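Endo-beta-mannanase (Rhizomucor miehei, PDB 4QP0) probably hydrolyses internal beta-1,4-mannosidic linkages at random in mannans, galactomannans and glucomannans, as a secreted family 5 glycoside hydrolase built on a TIM barrel. Local coordinates at residues P10-D15 against I250-F255; Q67-S72 against V121-G126; G87-I92 against V159-D164; D130-N135 against D140-Y145. One frame throughout, in Å; residues are numbered along the deposited sequence.

In the fold
Contacts 1, 3 and 4 are buried, whereas contact 2 lies at the surface, its centre about 25 Å from the centre of the chain. Contact 1 sets the N-terminal hairpin against the residue that leads into barrel strand 253-257; contact 3 joins a helix outside the barrel to the loop before strand 167-171. Contacts 2 and 4 are neighbours, with centres about 12 Å apart: Phe124 of contact 2 packs on Ser141 of contact 4, so helices 116-124 and 136-151 link them. Aromatic rings carry contacts 1, 2 and 4, in edge-to-face pairs in the first two and an oblique pair in the last. Contact 3 instead uses a short tyrosine-carboxylate hydrogen bond.

Contact 1 of 4, residues P10-D15 against I250-F255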
loop_
_atom_site.group_PDB
_atom_site.type_symbol
_atom_site.label_atom_id
_atom_site.label_comp_id
_atom_site.label_asym_id
_atom_site.label_seq_id
_atom_site.Cartn_x
_atom_site.Cartn_y
_atom_site.Cartn_z
ATOM N N PRO A 10 -1.483 -19.577 3.656
ATOM C CA PRO A 10 -2.320 -18.412 3.966
ATOM C C PRO A 10 -1.707 -17.413 4.962
ATOM O O PRO A 10 -2.260 -16.330 5.145
ATOM C CB PRO A 10 -3.585 -19.044 4.561
ATOM C CG PRO A 10 -3.115 -20.326 5.167
ATOM C CD PRO A 10 -1.991 -20.810 4.291
ATOM N N GLN A 11 -0.585 -17.762 5.590
ATOM C CA GLN A 11 -0.001 -16.904 6.626
ATOM C C GLN A 11 1.267 -16.180 6.182
ATOM O O GLN A 11 2.019 -16.669 5.331
ATOM C CB GLN A 11 0.322 -17.705 7.893
ATOM C CG GLN A 11 -0.840 -18.475 8.487
ATOM C CD GLN A 11 -0.382 -19.526 9.480
ATOM O OE1 GLN A 11 0.433 -20.395 9.156
ATOM N NE2 GLN A 11 -0.901 -19.451 10.700
ATOM N N PHE A 12 1.489 -15.009 6.772
ATOM C CA PHE A 12 2.793 -14.379 6.736
ATOM C C PHE A 12 3.646 -15.084 7.768
ATOM O O PHE A 12 3.128 -15.595 8.760
ATOM C CB PHE A 12 2.701 -12.900 7.094
ATOM C CG PHE A 12 2.139 -12.045 6.001
ATOM C CD1 PHE A 12 2.747 -12.006 4.736
ATOM C CD2 PHE A 12 1.020 -11.258 6.233
ATOM C CE1 PHE A 12 2.227 -11.211 3.735
ATOM C CE2 PHE A 12 0.501 -10.461 5.235
ATOM C CZ PHE A 12 1.105 -10.437 3.983
ATOM N N THR A 13 4.955 -15.109 7.539
ATOM C CA THR A 13 5.855 -15.776 8.462
ATOM C C THR A 13 7.132 -14.968 8.682
ATOM O O THR A 13 7.738 -14.459 7.735
ATOM C CB THR A 13 6.114 -17.252 8.054
ATOM O OG1 THR A 13 6.930 -17.887 9.035
ATOM C CG2 THR A 13 6.791 -17.374 6.678
ATOM N N LEU A 14 7.498 -14.819 9.951
ATOM C CA LEU A 14 8.730 -14.144 10.334
ATOM C C LEU A 14 9.555 -15.078 11.206
ATOM O O LEU A 14 9.152 -15.420 12.326
ATOM C CB LEU A 14 8.431 -12.835 11.070
ATOM C CG LEU A 14 9.569 -11.810 11.154
ATOM C CD1 LEU A 14 10.190 -11.529 9.788
ATOM C CD2 LEU A 14 9.064 -10.525 11.786
ATOM N N ASP A 15 10.713 -15.476 10.679
ATOM C CA ASP A 15 11.533 -16.547 11.248
ATOM C C ASP A 15 10.786 -17.868 11.080
ATOM O O ASP A 15 10.397 -18.221 9.962
ATOM C CB ASP A 15 11.905 -16.279 12.717
ATOM C CG ASP A 15 12.761 -15.028 12.895
ATOM O OD1 ASP A 15 13.798 -14.899 12.203
ATOM O OD2 ASP A 15 12.403 -14.178 13.743
ATOM N N ILE A 250 3.190 -12.542 -7.412
ATOM C CA ILE A 250 2.538 -11.794 -6.327
ATOM C C ILE A 250 2.473 -12.679 -5.083
ATOM O O ILE A 250 1.840 -13.737 -5.099
ATOM C CB ILE A 250 1.102 -11.363 -6.728
ATOM C CG1 ILE A 250 1.095 -10.555 -8.043
ATOM C CG2 ILE A 250 0.419 -10.611 -5.593
ATOM C CD1 ILE A 250 1.483 -9.093 -7.917
ATOM N N ASP A 251 3.115 -12.248 -4.003
ATOM C CA ASP A 251 3.226 -13.081 -2.794
ATOM C C ASP A 251 2.035 -12.992 -1.854
ATOM O O ASP A 251 1.669 -13.983 -1.225
ATOM C CB ASP A 251 4.503 -12.753 -2.027
ATOM C CG ASP A 251 5.748 -12.942 -2.870
ATOM O OD1 ASP A 251 5.960 -14.062 -3.396
ATOM O OD2 ASP A 251 6.511 -11.967 -3.003
ATOM N N PHE A 252 1.454 -11.800 -1.738
ATOM C CA PHE A 252 0.230 -11.608 -0.963
ATOM C C PHE A 252 -0.749 -10.662 -1.665
ATOM O O PHE A 252 -0.357 -9.857 -2.515
ATOM C CB PHE A 252 0.537 -11.148 0.471
ATOM C CG PHE A 252 1.179 -9.790 0.561
ATOM C CD1 PHE A 252 0.404 -8.652 0.724
ATOM C CD2 PHE A 252 2.565 -9.652 0.507
ATOM C CE1 PHE A 252 0.995 -7.400 0.807
ATOM C CE2 PHE A 252 3.162 -8.402 0.594
ATOM C CZ PHE A 252 2.377 -7.275 0.742
ATOM N N GLY A 253 -2.027 -10.791 -1.320
ATOM C CA GLY A 253 -3.076 -9.943 -1.875
ATOM C C GLY A 253 -3.438 -8.806 -0.942
ATOM O O GLY A 253 -3.334 -8.926 0.290
ATOM N N THR A 254 -3.868 -7.699 -1.533
ATOM C CA THR A 254 -4.245 -6.530 -0.763
ATOM C C THR A 254 -5.645 -6.078 -1.115
ATOM O O THR A 254 -6.051 -6.121 -2.278
ATOM C CB THR A 254 -3.288 -5.361 -1.030
ATOM O OG1 THR A 254 -2.987 -5.321 -2.431
ATOM C CG2 THR A 254 -1.998 -5.542 -0.258
ATOM N N PHE A 255 -6.373 -5.654 -0.091
ATOM C CA PHE A 255 -7.646 -4.982 -0.272
ATOM C C PHE A 255 -7.887 -3.851 0.745
ATOM O O PHE A 255 -7.316 -3.825 1.844
ATOM C CB PHE A 255 -8.807 -5.984 -0.324
ATOM C CG PHE A 255 -9.235 -6.526 1.017
ATOM C CD1 PHE A 255 -10.399 -6.068 1.622
ATOM C CD2 PHE A 255 -8.502 -7.521 1.656
ATOM C CE1 PHE A 255 -10.820 -6.577 2.843
ATOM C CE2 PHE A 255 -8.917 -8.036 2.883
ATOM C CZ PHE A 255 -10.081 -7.567 3.470
#
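Phe12 drives the edge of its ring into the face of Phe252, and the pair is where strand 11-14 of the N-terminal hairpin meets the residue leading into strand 253-257 of the TIM barrel. Phe252 sits at the end where that strand enters the barrel. The tight part is small and entirely apolar. The two rings form a T-shaped pair, with centroids 5.1 Å apart and planes at 75°. Two neighbouring rim atoms of Phe12 do the touching: CE1 lies 3.6 Å from Phe252 CD2, while CZ also reaches the CB of Phe252, again at 3.6 Å. Phe252 can offer its face because its CG is tucked between its own backbone N and carbonyl carbon (chi1 65°), which turns the ring toward the hairpin. Leu214 of strand 214-216 packs against both phenylalanines, and Phe168 adds another edge-to-face partner to Phe12, so the pair is part of a larger apolar cluster.

Away from this cluster the packing quickly becomes looser. Gln11 and Thr13, the neighbours of Phe12 in the strand, are partly exposed and are tied instead to Tyr20 and Lys17 by hydrogen bonds, and Asp15, in the turn between strand 11-14 and strand 17-25, is exposed to solvent. Within the pair, the closest approach is Phe12 CZ to Phe252 CG, 3.5 Å, with that CG in the plane of the Phe12 ring.

Contact 2 of 4, residues Q67-S72 against V121-G126; sequences QQWDSS and VKNFGG
Trp69 and Asn123 bring the two backbones nearest each other, CA to CA 6.7 Å, where strand 67-70 passes the last turn of helix 116-124. The helix stops just beyond: Gly125 takes a positive phi of 105° and, with weak backbone bonds back into the final turn, makes a Schellman motif.

No hydrogen bond links the segments; the indole of Trp69 does the work, laid against the helix end. Its CG stands anti to the backbone N (chi1 -173°), which sends the ring system toward the helix. Asn123 lies over one indole face, sliding past it in the opposite direction, its amide plane nearly parallel to the ring. Its CB makes a CH-pi contact with the five-membered ring, 3.9 Å from the centroid. Farther along the same indole, the backbone O of Asn123 lies 3.5 Å from Trp69 CZ2. Phe124 meets a different part of the tryptophan: the edge of the six-membered ring points at the phenylalanine face in a T-shaped pair, planes at 68°. Trp69 CZ3 is the leading atom, 3.8 Å from Phe124 CZ.

The backbone N of Trp69 bonds to the hydroxyl of Tyr119, giving the strand a polar tie to an earlier turn of the helix. Met76 of the paired strand 75-78 also touches Trp69, so the indole packs its sheet on the end of helix 116-124, and Phe124 passes the contact on to Glu137, Met138 and Ser141 of helix 136-151.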
loop_
_atom_site.group_PDB
_atom_site.type_symbol
_atom_site.label_atom_id
_atom_site.label_comp_id
_atom_site.label_asym_id
_atom_site.label_seq_id
_atom_site.Cartn_x
_atom_site.Cartn_y
_atom_site.Cartn_z
ATOM N N GLN A 67 10.857 11.949 -8.004
ATOM C CA GLN A 67 10.926 11.991 -9.469
ATOM C C GLN A 67 10.385 13.311 -9.991
ATOM O O GLN A 67 9.624 13.997 -9.307
ATOM C CB GLN A 67 10.110 10.872 -10.099
ATOM C CG GLN A 67 10.795 9.531 -10.192
ATOM C CD GLN A 67 9.798 8.418 -10.464
ATOM O OE1 GLN A 67 8.881 8.171 -9.668
ATOM N NE2 GLN A 67 9.975 7.736 -11.583
ATOM N N GLN A 68 10.764 13.637 -11.221
ATOM C CA GLN A 68 10.449 14.924 -11.826
ATOM C C GLN A 68 10.877 14.915 -13.290
ATOM O O GLN A 68 11.870 14.286 -13.657
ATOM C CB GLN A 68 11.133 16.043 -11.033
ATOM C CG GLN A 68 11.582 17.269 -11.805
ATOM C CD GLN A 68 12.349 18.241 -10.927
ATOM O OE1 GLN A 68 11.867 18.660 -9.870
ATOM N NE2 GLN A 68 13.550 18.606 -11.363
ATOM N N TRP A 69 10.099 15.598 -14.123
ATOM C CA TRP A 69 10.404 15.703 -15.534
ATOM C C TRP A 69 11.358 16.827 -15.786
ATOM O O TRP A 69 11.191 17.931 -15.263
ATOM C CB TRP A 69 9.138 15.915 -16.337
ATOM C CG TRP A 69 9.394 15.863 -17.817
ATOM C CD1 TRP A 69 9.462 16.932 -18.708
ATOM C CD2 TRP A 69 9.662 14.671 -18.631
ATOM N NE1 TRP A 69 9.727 16.494 -19.984
ATOM C CE2 TRP A 69 9.861 15.151 -20.009
ATOM C CE3 TRP A 69 9.740 13.306 -18.373
ATOM C CZ2 TRP A 69 10.124 14.282 -21.059
ATOM C CZ3 TRP A 69 10.009 12.441 -19.441
ATOM C CH2 TRP A 69 10.197 12.918 -20.750
ATOM N N ASP A 70 12.375 16.551 -16.595
ATOM C CA ASP A 70 13.332 17.573 -17.001
ATOM C C ASP A 70 13.030 18.016 -18.433
ATOM O O ASP A 70 13.300 17.285 -19.394
ATOM C CB ASP A 70 14.764 17.046 -16.880
ATOM C CG ASP A 70 15.784 18.154 -16.702
ATOM O OD1 ASP A 70 15.419 19.349 -16.794
ATOM O OD2 ASP A 70 16.963 17.819 -16.465
ATOM N N SER A 71 12.454 19.211 -18.558
ATOM C CA SER A 71 12.049 19.760 -19.856
ATOM C C SER A 71 13.243 20.083 -20.758
ATOM O O SER A 71 13.116 20.082 -21.987
ATOM C CB SER A 71 11.144 20.987 -19.673
ATOM O OG SER A 71 11.588 21.810 -18.606
ATOM N N SER A 72 14.395 20.342 -20.139
ATOM C CA SER A 72 15.646 20.600 -20.858
ATOM C C SER A 72 16.270 19.308 -21.395
ATOM O O SER A 72 16.733 19.261 -22.539
ATOM C CB SER A 72 16.653 21.326 -19.952
ATOM O OG SER A 72 16.139 22.559 -19.471
ATOM N N VAL A 121 2.174 10.075 -17.503
ATOM C CA VAL A 121 1.349 10.172 -18.706
ATOM C C VAL A 121 1.404 11.566 -19.342
ATOM O O VAL A 121 1.532 11.688 -20.563
ATOM C CB VAL A 121 -0.113 9.749 -18.428
ATOM C CG1 VAL A 121 -0.932 9.751 -19.712
ATOM C CG2 VAL A 121 -0.154 8.367 -17.793
ATOM N N LYS A 122 1.303 12.600 -18.510
ATOM C CA LYS A 122 1.364 13.986 -18.957
ATOM C C LYS A 122 2.693 14.273 -19.647
ATOM O O LYS A 122 2.718 14.707 -20.805
ATOM C CB LYS A 122 1.169 14.930 -17.766
ATOM C CG LYS A 122 1.341 16.412 -18.076
ATOM C CD LYS A 122 1.240 17.285 -16.832
ATOM C CE LYS A 122 2.204 16.846 -15.734
ATOM N NZ LYS A 122 2.953 17.984 -15.123
ATOM N N ASN A 123 3.786 13.993 -18.938
ATOM C CA ASN A 123 5.133 14.351 -19.389
ATOM C C ASN A 123 5.709 13.487 -20.519
ATOM O O ASN A 123 6.618 13.925 -21.229
ATOM C CB ASN A 123 6.088 14.433 -18.198
ATOM C CG ASN A 123 5.724 15.555 -17.237
ATOM O OD1 ASN A 123 5.208 15.310 -16.150
ATOM N ND2 ASN A 123 5.982 16.794 -17.642
ATOM N N PHE A 124 5.187 12.275 -20.697
ATOM C CA PHE A 124 5.599 11.431 -21.833
ATOM C C PHE A 124 4.784 11.654 -23.119
ATOM O O PHE A 124 5.171 11.194 -24.197
ATOM C CB PHE A 124 5.634 9.949 -21.443
ATOM C CG PHE A 124 6.948 9.509 -20.860
ATOM C CD1 PHE A 124 8.052 9.289 -21.685
ATOM C CD2 PHE A 124 7.090 9.319 -19.489
ATOM C CE1 PHE A 124 9.270 8.892 -21.152
ATOM C CE2 PHE A 124 8.301 8.919 -18.947
ATOM C CZ PHE A 124 9.394 8.707 -19.778
ATOM N N GLY A 125 3.666 12.367 -22.996
ATOM C CA GLY A 125 2.837 12.722 -24.145
ATOM C C GLY A 125 1.553 11.920 -24.266
ATOM O O GLY A 125 0.826 12.058 -25.245
ATOM N N GLY A 126 1.274 11.079 -23.274
ATOM C CA GLY A 126 0.050 10.275 -23.277
ATOM C C GLY A 126 -1.170 11.116 -22.959
ATOM O O GLY A 126 -1.051 12.201 -22.378
#

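Contact 3 of 4, residues G87-I92 against V159-D164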
loop_
_atom_site.group_PDB
_atom_site.type_symbol
_atom_site.label_atom_id
_atom_site.label_comp_id
_atom_site.label_asym_id
_atom_site.label_seq_id
_atom_site.Cartn_x
_atom_site.Cartn_y
_atom_site.Cartn_z
ATOM N N GLY A 87 17.140 10.241 0.465
ATOM C CA GLY A 87 17.814 10.220 1.757
ATOM C C GLY A 87 16.813 10.294 2.897
ATOM O O GLY A 87 17.070 9.789 4.000
ATOM N N ARG A 88 15.668 10.930 2.626
ATOM C CA ARG A 88 14.529 10.930 3.547
ATOM C C ARG A 88 13.993 9.508 3.776
ATOM O O ARG A 88 13.553 9.166 4.885
ATOM C CB ARG A 88 13.408 11.833 3.032
ATOM C CG ARG A 88 13.635 13.326 3.236
ATOM C CD ARG A 88 12.379 14.110 2.885
ATOM N NE ARG A 88 12.406 15.468 3.417
ATOM C CZ ARG A 88 11.909 15.835 4.599
ATOM N NH1 ARG A 88 11.325 14.948 5.403
ATOM N NH2 ARG A 88 11.994 17.103 4.981
ATOM N N ILE A 89 14.024 8.685 2.728
ATOM C CA ILE A 89 13.610 7.289 2.854
ATOM C C ILE A 89 14.637 6.528 3.695
ATOM O O ILE A 89 14.255 5.781 4.602
ATOM C CB ILE A 89 13.367 6.618 1.484
ATOM C CG1 ILE A 89 12.278 7.357 0.702
ATOM C CG2 ILE A 89 12.989 5.150 1.646
ATOM C CD1 ILE A 89 10.934 7.466 1.403
ATOM N N ASP A 90 15.927 6.757 3.412
ATOM C CA ASP A 90 17.027 6.163 4.173
ATOM C C ASP A 90 16.806 6.369 5.672
ATOM O O ASP A 90 16.979 5.454 6.468
ATOM C CB ASP A 90 18.380 6.779 3.766
ATOM C CG ASP A 90 18.847 6.375 2.350
ATOM O OD1 ASP A 90 18.170 5.603 1.636
ATOM O OD2 ASP A 90 19.927 6.844 1.948
ATOM N N TYR A 91 16.419 7.582 6.049
ATOM C CA TYR A 91 16.199 7.908 7.448
ATOM C C TYR A 91 14.980 7.181 8.004
ATOM O O TYR A 91 14.989 6.733 9.153
ATOM C CB TYR A 91 16.090 9.420 7.651
ATOM C CG TYR A 91 15.934 9.813 9.105
ATOM C CD1 TYR A 91 17.034 9.838 9.969
ATOM C CD2 TYR A 91 14.681 10.145 9.626
ATOM C CE1 TYR A 91 16.887 10.190 11.308
ATOM C CE2 TYR A 91 14.526 10.496 10.961
ATOM C CZ TYR A 91 15.626 10.520 11.793
ATOM O OH TYR A 91 15.458 10.870 13.111
ATOM N N ILE A 92 13.939 7.050 7.183
ATOM C CA ILE A 92 12.731 6.333 7.590
ATOM C C ILE A 92 13.045 4.866 7.887
ATOM O O ILE A 92 12.686 4.352 8.954
ATOM C CB ILE A 92 11.603 6.465 6.546
ATOM C CG1 ILE A 92 11.041 7.887 6.567
ATOM C CG2 ILE A 92 10.485 5.466 6.825
ATOM C CD1 ILE A 92 10.249 8.255 5.327
ATOM N N VAL A 159 23.143 -0.579 3.809
ATOM C CA VAL A 159 22.358 -1.713 3.324
ATOM C C VAL A 159 21.539 -1.319 2.092
ATOM O O VAL A 159 20.800 -0.327 2.119
ATOM C CB VAL A 159 21.401 -2.253 4.423
ATOM C CG1 VAL A 159 20.796 -3.580 3.993
ATOM C CG2 VAL A 159 22.126 -2.417 5.761
ATOM N N LYS A 160 21.676 -2.091 1.014
ATOM C CA LYS A 160 20.860 -1.890 -0.183
ATOM C C LYS A 160 19.408 -2.173 0.184
ATOM O O LYS A 160 19.145 -3.038 1.023
ATOM C CB LYS A 160 21.301 -2.806 -1.327
ATOM C CG LYS A 160 22.720 -2.566 -1.824
ATOM C CD LYS A 160 22.968 -3.224 -3.173
ATOM C CE LYS A 160 24.447 -3.196 -3.526
ATOM N NZ LYS A 160 24.714 -3.771 -4.874
ATOM N N TYR A 161 18.477 -1.439 -0.432
ATOM C CA TYR A 161 17.043 -1.608 -0.166
ATOM C C TYR A 161 16.620 -3.054 -0.365
ATOM O O TYR A 161 16.035 -3.661 0.541
ATOM C CB TYR A 161 16.209 -0.684 -1.051
ATOM C CG TYR A 161 16.183 0.759 -0.605
ATOM C CD1 TYR A 161 17.168 1.275 0.249
ATOM C CD2 TYR A 161 15.187 1.617 -1.051
ATOM C CE1 TYR A 161 17.145 2.599 0.657
ATOM C CE2 TYR A 161 15.163 2.950 -0.657
ATOM C CZ TYR A 161 16.141 3.433 0.198
ATOM O OH TYR A 161 16.106 4.752 0.592
ATOM N N LYS A 162 16.956 -3.610 -1.529
ATOM C CA LYS A 162 16.633 -4.995 -1.848
ATOM C C LYS A 162 17.186 -6.028 -0.848
ATOM O O LYS A 162 16.703 -7.157 -0.788
ATOM C CB LYS A 162 17.079 -5.334 -3.268
ATOM C CG LYS A 162 18.572 -5.252 -3.503
ATOM C CD LYS A 162 18.878 -5.403 -4.984
ATOM C CE LYS A 162 20.370 -5.578 -5.221
ATOM N NZ LYS A 162 20.733 -5.591 -6.672
ATOM N N ASP A 163 18.202 -5.647 -0.079
ATOM C CA ASP A 163 18.790 -6.561 0.895
ATOM C C ASP A 163 18.371 -6.215 2.326
ATOM O O ASP A 163 18.839 -6.838 3.274
ATOM C CB ASP A 163 20.315 -6.586 0.771
ATOM C CG ASP A 163 20.787 -7.086 -0.591
ATOM O OD1 ASP A 163 20.179 -8.029 -1.149
ATOM O OD2 ASP A 163 21.782 -6.534 -1.102
ATOM N N ASP A 164 17.470 -5.244 2.469
ATOM C CA ASP A 164 17.085 -4.752 3.788
ATOM C C ASP A 164 15.880 -5.471 4.428
ATOM O O ASP A 164 14.745 -5.249 4.022
ATOM C CB ASP A 164 16.844 -3.240 3.748
ATOM C CG ASP A 164 17.122 -2.580 5.081
ATOM O OD1 ASP A 164 16.902 -3.230 6.125
ATOM O OD2 ASP A 164 17.578 -1.416 5.088
#
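Ile89 and Asp90, consecutive residues in the first turn of helix 87-98, both meet the hydroxyl end of Tyr161. Ile89 comes first: its CG2 packs on the ring at Tyr161 CE2, 3.9 Å, and also lies beside the hydroxyl, 3.3 Å from Tyr161 OH. The rest of that side chain turns inward to Leu56 and to Phe105 of strand 102-106.

Asp90 follows and supplies the polar part. Its CG lies anti to its carbonyl carbon (chi1 -70°), which brings the carboxylate round to the tyrosine. Tyr161 OH donates to Asp90 OD1 in a very short hydrogen bond, 2.5 Å, a length that may be partly model error. OD1 approaches in the plane of the phenol ring, whereas the carboxylate plane is turned 77° from it. OD2 forms a salt bridge with Arg152 and accepts from the backbone N of Ser155. Grips on both oxygens should fix the rotation of the carboxylate, and the arginine probably favours its charged form.

Tyr161 starts a short 3-10 turn in the loop that leads into strand 167-171. The contact therefore joins an outer helix of the TIM barrel to the lead-in of a parallel strand, a structural link within the alpha/beta-barrel fold.

Contact 4 of 4, residues D130-N135 against D140-Y145; sequences DDFYTN and DSFKEY
Phe142 of helix 136-151 faces Phe132 in the loop before that helix. The pair packs the connection after helix 116-124 onto helix 136-151, in the part of the chain between TIM-barrel strands 102-106 and 167-171. Asn135, at the N-cap position, marks where the helix begins. Along 140-145, Ser141 turns its side chain to Met76 of strand 75-78, and the helix presents Phe142 to the loop one residue later. With CG anti to the backbone N (chi1 -170°), the Phe142 ring reaches out from the helix to meet Phe132. The meeting is oblique, centroids 5.4 Å apart and planes at 44°. A single corner of Phe132 makes most of the contact: its CZ lies 3.7 Å from Phe142 CD2 and 3.8 Å from Phe142 CB, while Phe132 CE2 stands 4.0 Å from Phe142 CD2. Tyr120 of helix 116-124 touches both phenylalanines, and Trp198 and Ile202 of helix 192-209 pack on Phe142.

On the loop side, Asp131 O accepts from the backbone N of both Thr134 and Asn135, which helps shape the turn carrying Phe132. Between the segments there is neither a hydrogen bond nor an ion pair, so their hold on each other rests on dispersion and the exclusion of water from two buried rings.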
loop_
_atom_site.group_PDB
_atom_site.type_symbol
_atom_site.label_atom_id
_atom_site.label_comp_id
_atom_site.label_asym_id
_atom_site.label_seq_id
_atom_site.Cartn_x
_atom_site.Cartn_y
_atom_site.Cartn_z
ATOM N N ASP A 130 -4.745 4.985 -18.543
ATOM C CA ASP A 130 -4.301 3.617 -18.747
ATOM C C ASP A 130 -3.207 3.476 -19.814
ATOM O O ASP A 130 -2.807 2.352 -20.136
ATOM C CB ASP A 130 -5.494 2.733 -19.103
ATOM C CG ASP A 130 -6.106 3.098 -20.444
ATOM O OD1 ASP A 130 -6.002 2.281 -21.388
ATOM O OD2 ASP A 130 -6.671 4.210 -20.556
ATOM N N ASP A 131 -2.733 4.598 -20.362
ATOM C CA ASP A 131 -1.533 4.592 -21.213
ATOM C C ASP A 131 -0.360 4.023 -20.425
ATOM O O ASP A 131 0.505 3.333 -20.983
ATOM C CB ASP A 131 -1.169 6.002 -21.701
ATOM C CG ASP A 131 -1.924 6.415 -22.957
ATOM O OD1 ASP A 131 -2.359 5.530 -23.724
ATOM O OD2 ASP A 131 -2.060 7.635 -23.188
ATOM N N PHE A 132 -0.359 4.309 -19.118
ATOM C CA PHE A 132 0.658 3.825 -18.184
ATOM C C PHE A 132 0.744 2.295 -18.128
ATOM O O PHE A 132 1.799 1.740 -17.809
ATOM C CB PHE A 132 0.393 4.392 -16.784
ATOM C CG PHE A 132 1.532 4.203 -15.826
ATOM C CD1 PHE A 132 2.740 4.858 -16.023
ATOM C CD2 PHE A 132 1.394 3.378 -14.724
ATOM C CE1 PHE A 132 3.794 4.684 -15.144
ATOM C CE2 PHE A 132 2.443 3.205 -13.832
ATOM C CZ PHE A 132 3.646 3.853 -14.047
ATOM N N TYR A 133 -0.363 1.631 -18.456
ATOM C CA TYR A 133 -0.452 0.171 -18.419
ATOM C C TYR A 133 0.038 -0.517 -19.691
ATOM O O TYR A 133 0.315 -1.719 -19.674
ATOM C CB TYR A 133 -1.888 -0.272 -18.105
ATOM C CG TYR A 133 -2.444 0.280 -16.801
ATOM C CD1 TYR A 133 -1.618 0.504 -15.700
ATOM C CD2 TYR A 133 -3.800 0.558 -16.664
ATOM C CE1 TYR A 133 -2.126 1.002 -14.512
ATOM C CE2 TYR A 133 -4.314 1.057 -15.479
ATOM C CZ TYR A 133 -3.473 1.276 -14.407
ATOM O OH TYR A 133 -3.976 1.766 -13.219
ATOM N N THR A 134 0.160 0.240 -20.785
ATOM C CA THR A 134 0.562 -0.332 -22.086
ATOM C C THR A 134 1.838 0.267 -22.700
ATOM O O THR A 134 2.678 -0.461 -23.242
ATOM C CB THR A 134 -0.587 -0.293 -23.121
ATOM O OG1 THR A 134 -1.325 0.932 -22.992
ATOM C CG2 THR A 134 -1.521 -1.468 -22.914
ATOM N N ASN A 135 1.965 1.589 -22.605
ATOM C CA ASN A 135 3.042 2.354 -23.231
ATOM C C ASN A 135 4.436 1.886 -22.821
ATOM O O ASN A 135 4.814 2.030 -21.660
ATOM C CB ASN A 135 2.862 3.838 -22.893
ATOM C CG ASN A 135 3.710 4.743 -23.759
ATOM O OD1 ASN A 135 3.448 4.908 -24.952
ATOM N ND2 ASN A 135 4.725 5.350 -23.159
ATOM N N ASP A 140 9.085 1.713 -19.127
ATOM C CA ASP A 140 10.545 1.695 -18.967
ATOM C C ASP A 140 11.045 2.735 -17.964
ATOM O O ASP A 140 12.089 2.541 -17.325
ATOM C CB ASP A 140 11.243 1.862 -20.314
ATOM C CG ASP A 140 11.217 0.592 -21.138
ATOM O OD1 ASP A 140 11.015 -0.496 -20.553
ATOM O OD2 ASP A 140 11.406 0.678 -22.369
ATOM N N SER A 141 10.285 3.819 -17.831
ATOM C CA SER A 141 10.559 4.859 -16.850
ATOM C C SER A 141 10.154 4.402 -15.449
ATOM O O SER A 141 10.823 4.734 -14.464
ATOM C CB SER A 141 9.829 6.146 -17.225
ATOM O OG SER A 141 10.217 7.221 -16.393
ATOM N N PHE A 142 9.060 3.644 -15.357
ATOM C CA PHE A 142 8.658 3.056 -14.085
ATOM C C PHE A 142 9.682 2.004 -13.677
ATOM O O PHE A 142 10.090 1.947 -12.513
ATOM C CB PHE A 142 7.233 2.477 -14.147
ATOM C CG PHE A 142 6.667 2.070 -12.797
ATOM C CD1 PHE A 142 7.094 2.686 -11.609
ATOM C CD2 PHE A 142 5.683 1.079 -12.713
ATOM C CE1 PHE A 142 6.571 2.304 -10.378
ATOM C CE2 PHE A 142 5.155 0.700 -11.479
ATOM C CZ PHE A 142 5.600 1.311 -10.314
ATOM N N LYS A 143 10.120 1.201 -14.645
ATOM C CA LYS A 143 11.129 0.177 -14.396
ATOM C C LYS A 143 12.442 0.767 -13.876
ATOM O O LYS A 143 12.915 0.386 -12.796
ATOM C CB LYS A 143 11.378 -0.657 -15.647
ATOM C CG LYS A 143 10.338 -1.735 -15.884
ATOM C CD LYS A 143 10.607 -2.448 -17.200
ATOM C CE LYS A 143 9.625 -3.592 -17.405
ATOM N NZ LYS A 143 9.857 -4.283 -18.703
ATOM N N GLU A 144 13.017 1.706 -14.622
ATOM C CA GLU A 144 14.271 2.335 -14.203
ATOM C C GLU A 144 14.174 2.953 -12.797
ATOM O O GLU A 144 15.154 2.949 -12.053
ATOM C CB GLU A 144 14.793 3.335 -15.250
ATOM C CG GLU A 144 13.985 4.620 -15.411
ATOM C CD GLU A 144 14.553 5.583 -16.455
ATOM O OE1 GLU A 144 13.884 6.607 -16.752
ATOM O OE2 GLU A 144 15.665 5.326 -16.977
ATOM N N TYR A 145 12.990 3.447 -12.432
ATOM C CA TYR A 145 12.752 3.969 -11.084
ATOM C C TYR A 145 12.789 2.841 -10.059
ATOM O O TYR A 145 13.460 2.957 -9.024
ATOM C CB TYR A 145 11.424 4.725 -11.001
ATOM C CG TYR A 145 11.103 5.264 -9.619
ATOM C CD1 TYR A 145 11.804 6.352 -9.095
ATOM C CD2 TYR A 145 10.104 4.688 -8.833
ATOM C CE1 TYR A 145 11.515 6.860 -7.837
ATOM C CE2 TYR A 145 9.812 5.184 -7.561
ATOM C CZ TYR A 145 10.517 6.270 -7.068
ATOM O OH TYR A 145 10.241 6.777 -5.814
#